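Local coordinates for protein succinylglutamate desuccinylase (Chromobacterium violaceum, PDB 1YW4) that probably hydrolyses N-succinyl-L-glutamate to succinate and glutamate with one zinc ion per subunit, the last step of arginine degradation by the AST pathway, at residues Asp277-Glu280 / Asn281-Leu285; Ala178-Arg182 / Cys183-Ala187; Ser6-Gln9 / His10-Ser14; Leu91-Arg95 / Gln96-Tyr100. All blocks are in the same frame, centred on the assembly; numbering follows the deposited sequence.

Contact 1: Asp277-Glu280 / Asn281-Leu285; sequences DSVE and NFTLL
Thr-283 carries OG1 beside its own backbone N and opposite its carbonyl carbon (chi1 -70°), a rotation that turns the hydroxyl back onto the peptide of Glu-280. Val-279 contributes the branch that lies anti to its N, CG2, and this methyl reaches the same hydroxyl. The central bond runs from Thr-283 OG1 to Glu-280 O at 2.5 Å, a short distance, with the donor tilted 35° from the carbonyl plane. The backbone adds a second, weak bond to that oxygen: Thr-283 N lies 3.4 Å from Glu-280 O. Val-279 CG2 packs 3.3 Å from Thr-283 OG1 and 4.1 Å from Thr-283 CG2. Glu-280 sends its extended side chain away, and only its CB approaches Thr-283. Together these bonds close a type II turn from Glu-280 to Thr-283, with Phe-282 at positive phi. Phe-282 and Thr-283 both face Ile-308 of strand 307-309, forming a G1 beta bulge beside the weakly bonded strand 283-284 in the barrel-sandwich hybrid domain. Asn-281, at the turn's second position, accepts at OD1 from Phe-310 N, while the ring of Phe-282 meets Phe-157 and Phe-160 edge-to-face. Two donors of one residue thus share a single carbonyl oxygen, the hydroxyl at the shorter distance and the backbone N-H weakly, while a methyl lines one flank of the polar pair.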
loop_
_atom_site.group_PDB
_atom_site.type_symbol
_atom_site.label_atom_id
_atom_site.label_comp_id
_atom_site.label_asym_id
_atom_site.label_seq_id
_atom_site.Cartn_x
_atom_site.Cartn_y
_atom_site.Cartn_z
ATOM N N ASP A 277 -5.363 10.434 -26.121
ATOM C CA ASP A 277 -5.727 11.698 -25.490
ATOM C C ASP A 277 -7.020 11.581 -24.690
ATOM O O ASP A 277 -7.253 12.349 -23.758
ATOM C CB ASP A 277 -5.885 12.790 -26.549
ATOM C CG ASP A 277 -5.983 14.175 -25.944
ATOM O OD1 ASP A 277 -4.954 14.683 -25.446
ATOM O OD2 ASP A 277 -7.089 14.758 -25.960
ATOM N N SER A 278 -7.855 10.616 -25.058
ATOM C CA SER A 278 -9.127 10.404 -24.378
ATOM C C SER A 278 -9.089 9.228 -23.403
ATOM O O SER A 278 -10.138 8.712 -23.017
ATOM C CB SER A 278 -10.229 10.149 -25.405
ATOM O OG SER A 278 -10.046 8.885 -26.025
ATOM N N VAL A 279 -7.895 8.794 -23.011
ATOM C CA VAL A 279 -7.777 7.671 -22.079
ATOM C C VAL A 279 -8.613 7.918 -20.820
ATOM O O VAL A 279 -8.563 9.000 -20.235
ATOM C CB VAL A 279 -6.295 7.423 -21.673
ATOM C CG1 VAL A 279 -5.718 8.652 -20.996
ATOM C CG2 VAL A 279 -6.202 6.211 -20.753
ATOM N N GLU A 280 -9.385 6.916 -20.410
ATOM C CA GLU A 280 -10.237 7.038 -19.226
ATOM C C GLU A 280 -9.443 6.999 -17.927
ATOM O O GLU A 280 -8.364 6.407 -17.862
ATOM C CB GLU A 280 -11.282 5.916 -19.200
ATOM C CG GLU A 280 -12.370 6.043 -20.256
ATOM C CD GLU A 280 -13.385 4.917 -20.201
ATOM O OE1 GLU A 280 -14.385 4.991 -20.945
ATOM O OE2 GLU A 280 -13.191 3.958 -19.424
ATOM N N ASN A 281 -9.984 7.633 -16.889
ATOM C CA ASN A 281 -9.325 7.631 -15.592
ATOM C C ASN A 281 -9.374 6.217 -15.025
ATOM O O ASN A 281 -10.321 5.466 -15.280
ATOM C CB ASN A 281 -10.015 8.581 -14.604
ATOM C CG ASN A 281 -9.709 10.037 -14.877
ATOM O OD1 ASN A 281 -8.544 10.429 -14.983
ATOM N ND2 ASN A 281 -10.760 10.857 -14.978
ATOM N N PHE A 282 -8.349 5.879 -14.250
ATOM C CA PHE A 282 -8.210 4.572 -13.613
ATOM C C PHE A 282 -7.912 3.467 -14.614
ATOM O O PHE A 282 -8.116 2.289 -14.328
ATOM C CB PHE A 282 -9.466 4.237 -12.804
ATOM C CG PHE A 282 -9.649 5.102 -11.586
ATOM C CD1 PHE A 282 -8.784 4.994 -10.498
ATOM C CD2 PHE A 282 -10.682 6.035 -11.531
ATOM C CE1 PHE A 282 -8.948 5.807 -9.371
ATOM C CE2 PHE A 282 -10.853 6.849 -10.412
ATOM C CZ PHE A 282 -9.988 6.737 -9.330
ATOM N N THR A 283 -7.431 3.848 -15.794
ATOM C CA THR A 283 -7.084 2.853 -16.803
ATOM C C THR A 283 -5.907 2.036 -16.275
ATOM O O THR A 283 -4.885 2.599 -15.884
ATOM C CB THR A 283 -6.673 3.507 -18.134
ATOM O OG1 THR A 283 -7.819 4.109 -18.746
ATOM C CG2 THR A 283 -6.085 2.471 -19.078
ATOM N N LEU A 284 -6.062 0.714 -16.270
ATOM C CA LEU A 284 -5.036 -0.208 -15.788
ATOM C C LEU A 284 -3.785 -0.213 -16.671
ATOM O O LEU A 284 -3.879 -0.295 -17.897
ATOM C CB LEU A 284 -5.602 -1.634 -15.720
ATOM C CG LEU A 284 -4.704 -2.737 -15.140
ATOM C CD1 LEU A 284 -4.786 -2.710 -13.615
ATOM C CD2 LEU A 284 -5.157 -4.114 -15.657
ATOM N N LEU A 285 -2.617 -0.125 -16.040
ATOM C CA LEU A 285 -1.347 -0.132 -16.762
ATOM C C LEU A 285 -0.689 -1.510 -16.635
ATOM O O LEU A 285 -0.215 -1.884 -15.572
ATOM C CB LEU A 285 -0.412 0.944 -16.205
ATOM C CG LEU A 285 -0.692 2.431 -16.491
ATOM C CD1 LEU A 285 -1.974 2.624 -17.303
ATOM C CD2 LEU A 285 -0.774 3.161 -15.170
#

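Contact 2: Ala178-Arg182 / Cys183-Ala187; sequences AWLQR and CGIEA
Three backbone N-H groups of 183-185 turn back onto the last carbonyls of helix 174-181. Gln-181 O takes two of them. Gly-184 N lies 3.2 Å from Gln-181 O, nearly straight but above the carbonyl plane (53° out of it). Cys-183 N is closer, 2.7 Å from Gln-181 O, yet its bond is weak; it closes an inverse gamma turn centred on Arg-182. Ile-185 N reaches one carbonyl further back, 3.3 Å from Leu-180 O. Close carbon-oxygen packing accompanies these bonds: Cys-183 CB sits 3.0 Å from both Trp-179 O and Leu-180 O. The sulfur contact follows from the first torsion of Cys-183, which puts SG anti to the backbone N (chi1 166°). From there SG stands over the face of the Trp-179 six-membered ring, 4.8 Å from its centroid and 22° off the normal, a rather distant sulfur-aromatic contact. Helix 230-241 lies against the pair through Ile-232, Ala-235 and Leu-236, and Tyr-146 stacks on the indole. Apolar packing completes the set. Leu-180 and Ile-185 lie side by side and point the same way, with Leu-180 CB 3.8 Å from Ile-185 CG1; Leu-180 also rests on Phe-211 and Leu-213 of strand 209-215. Gly-184, at positive phi, lets the chain swing round, giving the helix-to-strand connection of an alpha/beta fold, here joining helix 174-181 to strand 187-190 in the catalytic domain.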
loop_
_atom_site.group_PDB
_atom_site.type_symbol
_atom_site.label_atom_id
_atom_site.label_comp_id
_atom_site.label_asym_id
_atom_site.label_seq_id
_atom_site.Cartn_x
_atom_site.Cartn_y
_atom_site.Cartn_z
ATOM N N ALA A 178 -19.276 2.404 3.232
ATOM C CA ALA A 178 -20.396 1.504 3.000
ATOM C C ALA A 178 -21.528 2.265 2.321
ATOM O O ALA A 178 -22.061 1.824 1.301
ATOM C CB ALA A 178 -20.871 0.917 4.320
ATOM N N TRP A 179 -21.881 3.416 2.887
ATOM C CA TRP A 179 -22.951 4.250 2.339
ATOM C C TRP A 179 -22.639 4.624 0.895
ATOM O O TRP A 179 -23.523 4.648 0.037
ATOM C CB TRP A 179 -23.093 5.530 3.153
ATOM C CG TRP A 179 -24.270 6.361 2.762
ATOM C CD1 TRP A 179 -25.557 6.195 3.171
ATOM C CD2 TRP A 179 -24.263 7.515 1.913
ATOM N NE1 TRP A 179 -26.357 7.179 2.641
ATOM C CE2 TRP A 179 -25.587 8.003 1.863
ATOM C CE3 TRP A 179 -23.267 8.185 1.190
ATOM C CZ2 TRP A 179 -25.942 9.138 1.119
ATOM C CZ3 TRP A 179 -23.620 9.314 0.450
ATOM C CH2 TRP A 179 -24.949 9.778 0.423
ATOM N N LEU A 180 -21.376 4.946 0.644
ATOM C CA LEU A 180 -20.940 5.311 -0.694
ATOM C C LEU A 180 -21.089 4.111 -1.622
ATOM O O LEU A 180 -21.608 4.234 -2.737
ATOM C CB LEU A 180 -19.480 5.775 -0.668
ATOM C CG LEU A 180 -19.220 7.087 0.076
ATOM C CD1 LEU A 180 -17.720 7.344 0.169
ATOM C CD2 LEU A 180 -19.920 8.228 -0.652
ATOM N N GLN A 181 -20.643 2.950 -1.151
ATOM C CA GLN A 181 -20.723 1.721 -1.936
ATOM C C GLN A 181 -22.167 1.467 -2.354
ATOM O O GLN A 181 -22.468 1.372 -3.543
ATOM C CB GLN A 181 -20.212 0.529 -1.122
ATOM C CG GLN A 181 -20.053 -0.744 -1.934
ATOM C CD GLN A 181 -19.690 -1.936 -1.076
ATOM O OE1 GLN A 181 -19.133 -2.918 -1.565
ATOM N NE2 GLN A 181 -20.015 -1.861 0.210
ATOM N N ARG A 182 -23.055 1.348 -1.374
ATOM C CA ARG A 182 -24.462 1.123 -1.670
ATOM C C ARG A 182 -25.100 2.455 -2.048
ATOM O O ARG A 182 -26.104 2.869 -1.471
ATOM C CB ARG A 182 -25.181 0.504 -0.463
ATOM C CG ARG A 182 -25.047 -1.015 -0.370
ATOM C CD ARG A 182 -23.643 -1.450 0.036
ATOM N NE ARG A 182 -23.350 -2.837 -0.336
ATOM C CZ ARG A 182 -24.023 -3.903 0.093
ATOM N NH1 ARG A 182 -25.051 -3.766 0.921
ATOM N NH2 ARG A 182 -23.663 -5.118 -0.308
ATOM N N CYS A 183 -24.493 3.122 -3.021
ATOM C CA CYS A 183 -24.971 4.408 -3.503
ATOM C C CYS A 183 -24.633 4.531 -4.983
ATOM O O CYS A 183 -25.243 5.312 -5.716
ATOM C CB CYS A 183 -24.293 5.533 -2.725
ATOM S SG CYS A 183 -24.475 7.164 -3.441
ATOM N N GLY A 184 -23.645 3.753 -5.410
ATOM C CA GLY A 184 -23.228 3.778 -6.797
ATOM C C GLY A 184 -21.727 3.920 -6.951
ATOM O O GLY A 184 -21.171 3.527 -7.974
ATOM N N ILE A 185 -21.064 4.489 -5.946
ATOM C CA ILE A 185 -19.618 4.663 -6.006
ATOM C C ILE A 185 -18.995 3.294 -6.255
ATOM O O ILE A 185 -19.314 2.329 -5.562
ATOM C CB ILE A 185 -19.065 5.240 -4.685
ATOM C CG1 ILE A 185 -19.805 6.536 -4.335
ATOM C CG2 ILE A 185 -17.577 5.503 -4.819
ATOM C CD1 ILE A 185 -19.718 7.604 -5.420
ATOM N N GLU A 186 -18.105 3.218 -7.241
ATOM C CA GLU A 186 -17.467 1.961 -7.603
ATOM C C GLU A 186 -15.997 1.903 -7.209
ATOM O O GLU A 186 -15.348 0.871 -7.376
ATOM C CB GLU A 186 -17.600 1.735 -9.114
ATOM C CG GLU A 186 -19.014 1.937 -9.647
ATOM C CD GLU A 186 -19.095 1.827 -11.158
ATOM O OE1 GLU A 186 -20.152 2.178 -11.725
ATOM O OE2 GLU A 186 -18.107 1.387 -11.784
ATOM N N ALA A 187 -15.474 3.009 -6.688
ATOM C CA ALA A 187 -14.077 3.078 -6.279
ATOM C C ALA A 187 -13.807 4.325 -5.449
ATOM O O ALA A 187 -14.499 5.335 -5.589
ATOM C CB ALA A 187 -13.174 3.067 -7.508
#

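Contact 3: Ser6-Gln9 / His10-Ser14; sequences SFLQ and HALSS
Gln-9 and Ser-13 meet through their side chains on one flank of helix 7-12, a short N-capped alpha-helix near the start of the chain. Gln-9 NE2 donates to Ser-13 OG over 3.2 Å, almost straight at 174°, and the serine oxygen lies in the plane of the amide. The glutamine gets there by bending: CG is anti to the backbone N, and the chain then folds at chi2 (55°), bringing the amide forward one turn. NE2 of Gln-9 also touches Leu-12 CB (3.9 Å). Beside this polar pair, Leu-8 and Leu-12 touch at their branches, CD1 to CD1 at 3.7 Å, while Leu-8 CD2 approaches Leu-12 CG. Beneath the side chains run the i to i+4 backbone bonds, beginning with His-10 N to Ser-6 O, the shortest being Ser-13 N to Gln-9 O at 2.7 Å. At the front end Ser-6 is the N-cap, its OG accepting from Gln-9 N at 3.2 Å. Asp-67 of helix 61-75 stands behind this cap, OD2 bonding Ser-6 OG and OD1 taking Leu-8 N, so a single carboxylate holds both the capping serine and the first turn. Farther out, Phe-7 and His-10 face the beta strands: Trp-21 meets both rings edge-to-face, and Trp-31 meets His-10 with the planes at about 45°. Ala-11 and Leu-12 also pack against helix 91-96. Where the helix ends, Ser-14 takes positive phi, and the last carbonyl of the bonded series, Gln-9 O, also lies 3.1 Å from Ser-13 CB.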
loop_
_atom_site.group_PDB
_atom_site.type_symbol
_atom_site.label_atom_id
_atom_site.label_comp_id
_atom_site.label_asym_id
_atom_site.label_seq_id
_atom_site.Cartn_x
_atom_site.Cartn_y
_atom_site.Cartn_z
ATOM N N SER A 6 -37.615 27.186 -7.919
ATOM C CA SER A 6 -36.279 26.631 -8.039
ATOM C C SER A 6 -35.290 27.426 -7.189
ATOM O O SER A 6 -35.113 28.628 -7.389
ATOM C CB SER A 6 -35.824 26.658 -9.502
ATOM O OG SER A 6 -34.457 26.285 -9.639
ATOM N N PHE A 7 -34.643 26.741 -6.253
ATOM C CA PHE A 7 -33.657 27.368 -5.389
ATOM C C PHE A 7 -32.497 27.832 -6.267
ATOM O O PHE A 7 -31.968 28.929 -6.089
ATOM C CB PHE A 7 -33.173 26.368 -4.329
ATOM C CG PHE A 7 -34.168 26.143 -3.206
ATOM C CD1 PHE A 7 -33.858 26.513 -1.904
ATOM C CD2 PHE A 7 -35.423 25.585 -3.459
ATOM C CE1 PHE A 7 -34.771 26.338 -0.860
ATOM C CE2 PHE A 7 -36.349 25.405 -2.417
ATOM C CZ PHE A 7 -36.019 25.783 -1.121
ATOM N N LEU A 8 -32.129 27.001 -7.236
ATOM C CA LEU A 8 -31.032 27.313 -8.137
ATOM C C LEU A 8 -31.263 28.604 -8.916
ATOM O O LEU A 8 -30.398 29.483 -8.951
ATOM C CB LEU A 8 -30.805 26.135 -9.101
ATOM C CG LEU A 8 -29.729 26.238 -10.203
ATOM C CD1 LEU A 8 -30.344 26.840 -11.432
ATOM C CD2 LEU A 8 -28.510 27.047 -9.731
ATOM N N GLN A 9 -32.438 28.726 -9.526
ATOM C CA GLN A 9 -32.760 29.911 -10.313
ATOM C C GLN A 9 -32.801 31.168 -9.445
ATOM O O GLN A 9 -32.427 32.256 -9.887
ATOM C CB GLN A 9 -34.101 29.729 -11.026
ATOM C CG GLN A 9 -34.229 30.614 -12.238
ATOM C CD GLN A 9 -33.075 30.397 -13.203
ATOM O OE1 GLN A 9 -32.860 29.288 -13.700
ATOM N NE2 GLN A 9 -32.317 31.455 -13.459
ATOM N N HIS A 10 -33.271 31.021 -8.212
ATOM C CA HIS A 10 -33.327 32.159 -7.309
ATOM C C HIS A 10 -31.904 32.663 -7.099
ATOM O O HIS A 10 -31.652 33.862 -7.147
ATOM C CB HIS A 10 -33.924 31.759 -5.962
ATOM C CG HIS A 10 -33.925 32.865 -4.957
ATOM N ND1 HIS A 10 -34.832 33.905 -4.990
ATOM C CD2 HIS A 10 -33.103 33.118 -3.910
ATOM C CE1 HIS A 10 -34.568 34.747 -4.006
ATOM N NE2 HIS A 10 -33.523 34.293 -3.337
ATOM N N ALA A 11 -30.989 31.723 -6.860
ATOM C CA ALA A 11 -29.575 32.016 -6.635
ATOM C C ALA A 11 -28.932 32.676 -7.854
ATOM O O ALA A 11 -28.145 33.614 -7.720
ATOM C CB ALA A 11 -28.826 30.727 -6.292
ATOM N N LEU A 12 -29.261 32.177 -9.040
ATOM C CA LEU A 12 -28.712 32.741 -10.266
ATOM C C LEU A 12 -29.332 34.096 -10.586
ATOM O O LEU A 12 -28.626 35.039 -10.940
ATOM C CB LEU A 12 -28.941 31.799 -11.447
ATOM C CG LEU A 12 -28.084 30.533 -11.500
ATOM C CD1 LEU A 12 -28.489 29.712 -12.716
ATOM C CD2 LEU A 12 -26.605 30.908 -11.581
ATOM N N SER A 13 -30.652 34.187 -10.460
ATOM C CA SER A 13 -31.365 35.429 -10.755
ATOM C C SER A 13 -31.280 36.420 -9.607
ATOM O O SER A 13 -31.829 37.520 -9.684
ATOM C CB SER A 13 -32.832 35.137 -11.077
ATOM O OG SER A 13 -32.941 34.416 -12.291
ATOM N N SER A 14 -30.584 36.011 -8.549
ATOM C CA SER A 14 -30.381 36.832 -7.359
ATOM C C SER A 14 -31.570 37.734 -7.061
ATOM O O SER A 14 -31.422 38.951 -6.953
ATOM C CB SER A 14 -29.124 37.688 -7.531
ATOM O OG SER A 14 -28.000 36.886 -7.854
#

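Contact 4: Leu91-Arg95 / Gln96-Tyr100; sequences LDAIR and QGVRY
Gln-96 folds back over the turn before it: CG stands opposite its own carbonyl carbon (chi1 -61°), which puts Gln-96 CG 3.2 Å from Asp-92 O. A second bend, at chi2, brings the amide back across Arg-95, Gln-96 NE2 lying 4.1 Å from Arg-95 CG, with the amide and guanidinium planes 55° apart. Arg-95 is extended through chi2 and bends at chi3 (36°). That bend returns the guanidinium along the helix, where Asp-92 OD1 meets its edge in plane, a salt bridge with Arg-95 NH2 3.6 Å from Asp-92 OD1. Helix 91-96 then closes in a Schellman motif. Gly-97, at positive phi, bonds through its N to Ile-94 O from above the carbonyl plane and more weakly to Ala-93 O, and Val-98 N bonds Ala-93 O at 3.0 Å. Val-98 holds CG2 between its backbone N and carbonyl carbon, which lays that methyl 4.1 Å from Ala-93 CB. The same Ala-93 CB touches Val-98 O at 3.2 Å. Beyond the cap, Arg-99 stretches out, extended through chi3, into the zinc site, where its side chain packs on the zinc ligands His-56 and Glu-59 and on Asn-58, and NH2 forms a long, weak ion pair with Asp-104 OD2.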
loop_
_atom_site.group_PDB
_atom_site.type_symbol
_atom_site.label_atom_id
_atom_site.label_comp_id
_atom_site.label_asym_id
_atom_site.label_seq_id
_atom_site.Cartn_x
_atom_site.Cartn_y
_atom_site.Cartn_z
ATOM N N LEU A 91 -21.147 30.492 -8.569
ATOM C CA LEU A 91 -22.303 31.058 -9.269
ATOM C C LEU A 91 -22.024 31.632 -10.648
ATOM O O LEU A 91 -22.750 31.344 -11.605
ATOM C CB LEU A 91 -22.972 32.132 -8.412
ATOM C CG LEU A 91 -23.801 31.644 -7.220
ATOM C CD1 LEU A 91 -24.181 32.850 -6.355
ATOM C CD2 LEU A 91 -25.048 30.912 -7.709
ATOM N N ASP A 92 -20.989 32.458 -10.749
ATOM C CA ASP A 92 -20.626 33.066 -12.023
ATOM C C ASP A 92 -20.317 32.004 -13.066
ATOM O O ASP A 92 -20.775 32.093 -14.211
ATOM C CB ASP A 92 -19.422 33.989 -11.832
ATOM C CG ASP A 92 -19.786 35.267 -11.103
ATOM O OD1 ASP A 92 -20.235 36.222 -11.776
ATOM O OD2 ASP A 92 -19.641 35.314 -9.858
ATOM N N ALA A 93 -19.555 30.990 -12.664
ATOM C CA ALA A 93 -19.201 29.910 -13.576
ATOM C C ALA A 93 -20.449 29.129 -13.982
ATOM O O ALA A 93 -20.587 28.711 -15.133
ATOM C CB ALA A 93 -18.174 28.970 -12.925
ATOM N N ILE A 94 -21.358 28.921 -13.038
ATOM C CA ILE A 94 -22.589 28.199 -13.358
ATOM C C ILE A 94 -23.399 29.011 -14.365
ATOM O O ILE A 94 -23.819 28.496 -15.399
ATOM C CB ILE A 94 -23.439 27.941 -12.091
ATOM C CG1 ILE A 94 -22.684 26.977 -11.162
ATOM C CG2 ILE A 94 -24.816 27.355 -12.475
ATOM C CD1 ILE A 94 -23.358 26.733 -9.803
ATOM N N ARG A 95 -23.604 30.286 -14.071
ATOM C CA ARG A 95 -24.359 31.140 -14.967
ATOM C C ARG A 95 -23.722 31.178 -16.377
ATOM O O ARG A 95 -24.438 31.239 -17.378
ATOM C CB ARG A 95 -24.469 32.537 -14.351
ATOM C CG ARG A 95 -25.182 33.573 -15.201
ATOM C CD ARG A 95 -25.524 34.814 -14.372
ATOM N NE ARG A 95 -24.491 35.120 -13.386
ATOM C CZ ARG A 95 -24.669 35.060 -12.067
ATOM N NH1 ARG A 95 -25.843 34.708 -11.566
ATOM N NH2 ARG A 95 -23.670 35.350 -11.247
ATOM N N GLN A 96 -22.393 31.092 -16.455
ATOM C CA GLN A 96 -21.692 31.120 -17.749
ATOM C C GLN A 96 -21.502 29.744 -18.401
ATOM O O GLN A 96 -21.162 29.648 -19.584
ATOM C CB GLN A 96 -20.315 31.785 -17.607
ATOM C CG GLN A 96 -20.353 33.229 -17.141
ATOM C CD GLN A 96 -21.068 34.141 -18.120
ATOM O OE1 GLN A 96 -20.649 34.285 -19.274
ATOM N NE2 GLN A 96 -22.154 34.765 -17.664
ATOM N N GLY A 97 -21.719 28.684 -17.631
ATOM C CA GLY A 97 -21.555 27.341 -18.155
ATOM C C GLY A 97 -20.101 26.927 -18.317
ATOM O O GLY A 97 -19.779 26.045 -19.120
ATOM N N VAL A 98 -19.214 27.552 -17.551
ATOM C CA VAL A 98 -17.793 27.236 -17.641
ATOM C C VAL A 98 -17.254 26.615 -16.349
ATOM O O VAL A 98 -17.846 26.771 -15.293
ATOM C CB VAL A 98 -16.982 28.504 -17.965
ATOM C CG1 VAL A 98 -17.454 29.095 -19.299
ATOM C CG2 VAL A 98 -17.155 29.529 -16.856
ATOM N N ARG A 99 -16.126 25.914 -16.451
ATOM C CA ARG A 99 -15.511 25.279 -15.293
ATOM C C ARG A 99 -15.151 26.351 -14.265
ATOM O O ARG A 99 -15.397 26.190 -13.064
ATOM C CB ARG A 99 -14.262 24.510 -15.721
ATOM C CG ARG A 99 -13.618 23.673 -14.630
ATOM C CD ARG A 99 -12.373 22.971 -15.157
ATOM N NE ARG A 99 -11.654 22.246 -14.115
ATOM C CZ ARG A 99 -11.998 21.044 -13.667
ATOM N NH1 ARG A 99 -13.055 20.420 -14.165
ATOM N NH2 ARG A 99 -11.277 20.464 -12.719
ATOM N N TYR A 100 -14.568 27.447 -14.748
ATOM C CA TYR A 100 -14.192 28.577 -13.899
ATOM C C TYR A 100 -13.897 29.796 -14.759
ATOM O O TYR A 100 -13.681 29.671 -15.962
ATOM C CB TYR A 100 -12.980 28.229 -13.030
ATOM C CG TYR A 100 -11.747 27.773 -13.783
ATOM C CD1 TYR A 100 -10.946 28.680 -14.474
ATOM C CD2 TYR A 100 -11.375 26.430 -13.784
ATOM C CE1 TYR A 100 -9.799 28.254 -15.146
ATOM C CE2 TYR A 100 -10.238 25.991 -14.449
ATOM C CZ TYR A 100 -9.452 26.908 -15.126
ATOM O OH TYR A 100 -8.309 26.481 -15.767
#

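In the fold
Contacts 3 and 4 are neighbours, joined where helices 7-12 and 91-96 pack together. Contacts 2 and 4 share the catalytic domain but lie on opposite sides of the chain's centre, and both end a helix, one more buried (Leu-180, Cys-183 and Ile-185), the other more exposed, with a salt bridge. Contact 1 belongs to the barrel-sandwich hybrid domain, its nearest atoms about 5 Å from those of contact 2 without touching. It mixes buried Asn-281 with exposed Glu-280, contact 3 buried Phe-7 and Leu-8 with exposed Ser-13. Contacts 1 and 4 approach the metal from different domains, the side chain of Asn-281 about 10 Å and that of Arg-99 about 4 Å from the zinc ion. Side-chain hydroxyls bond across contacts 1 and 3.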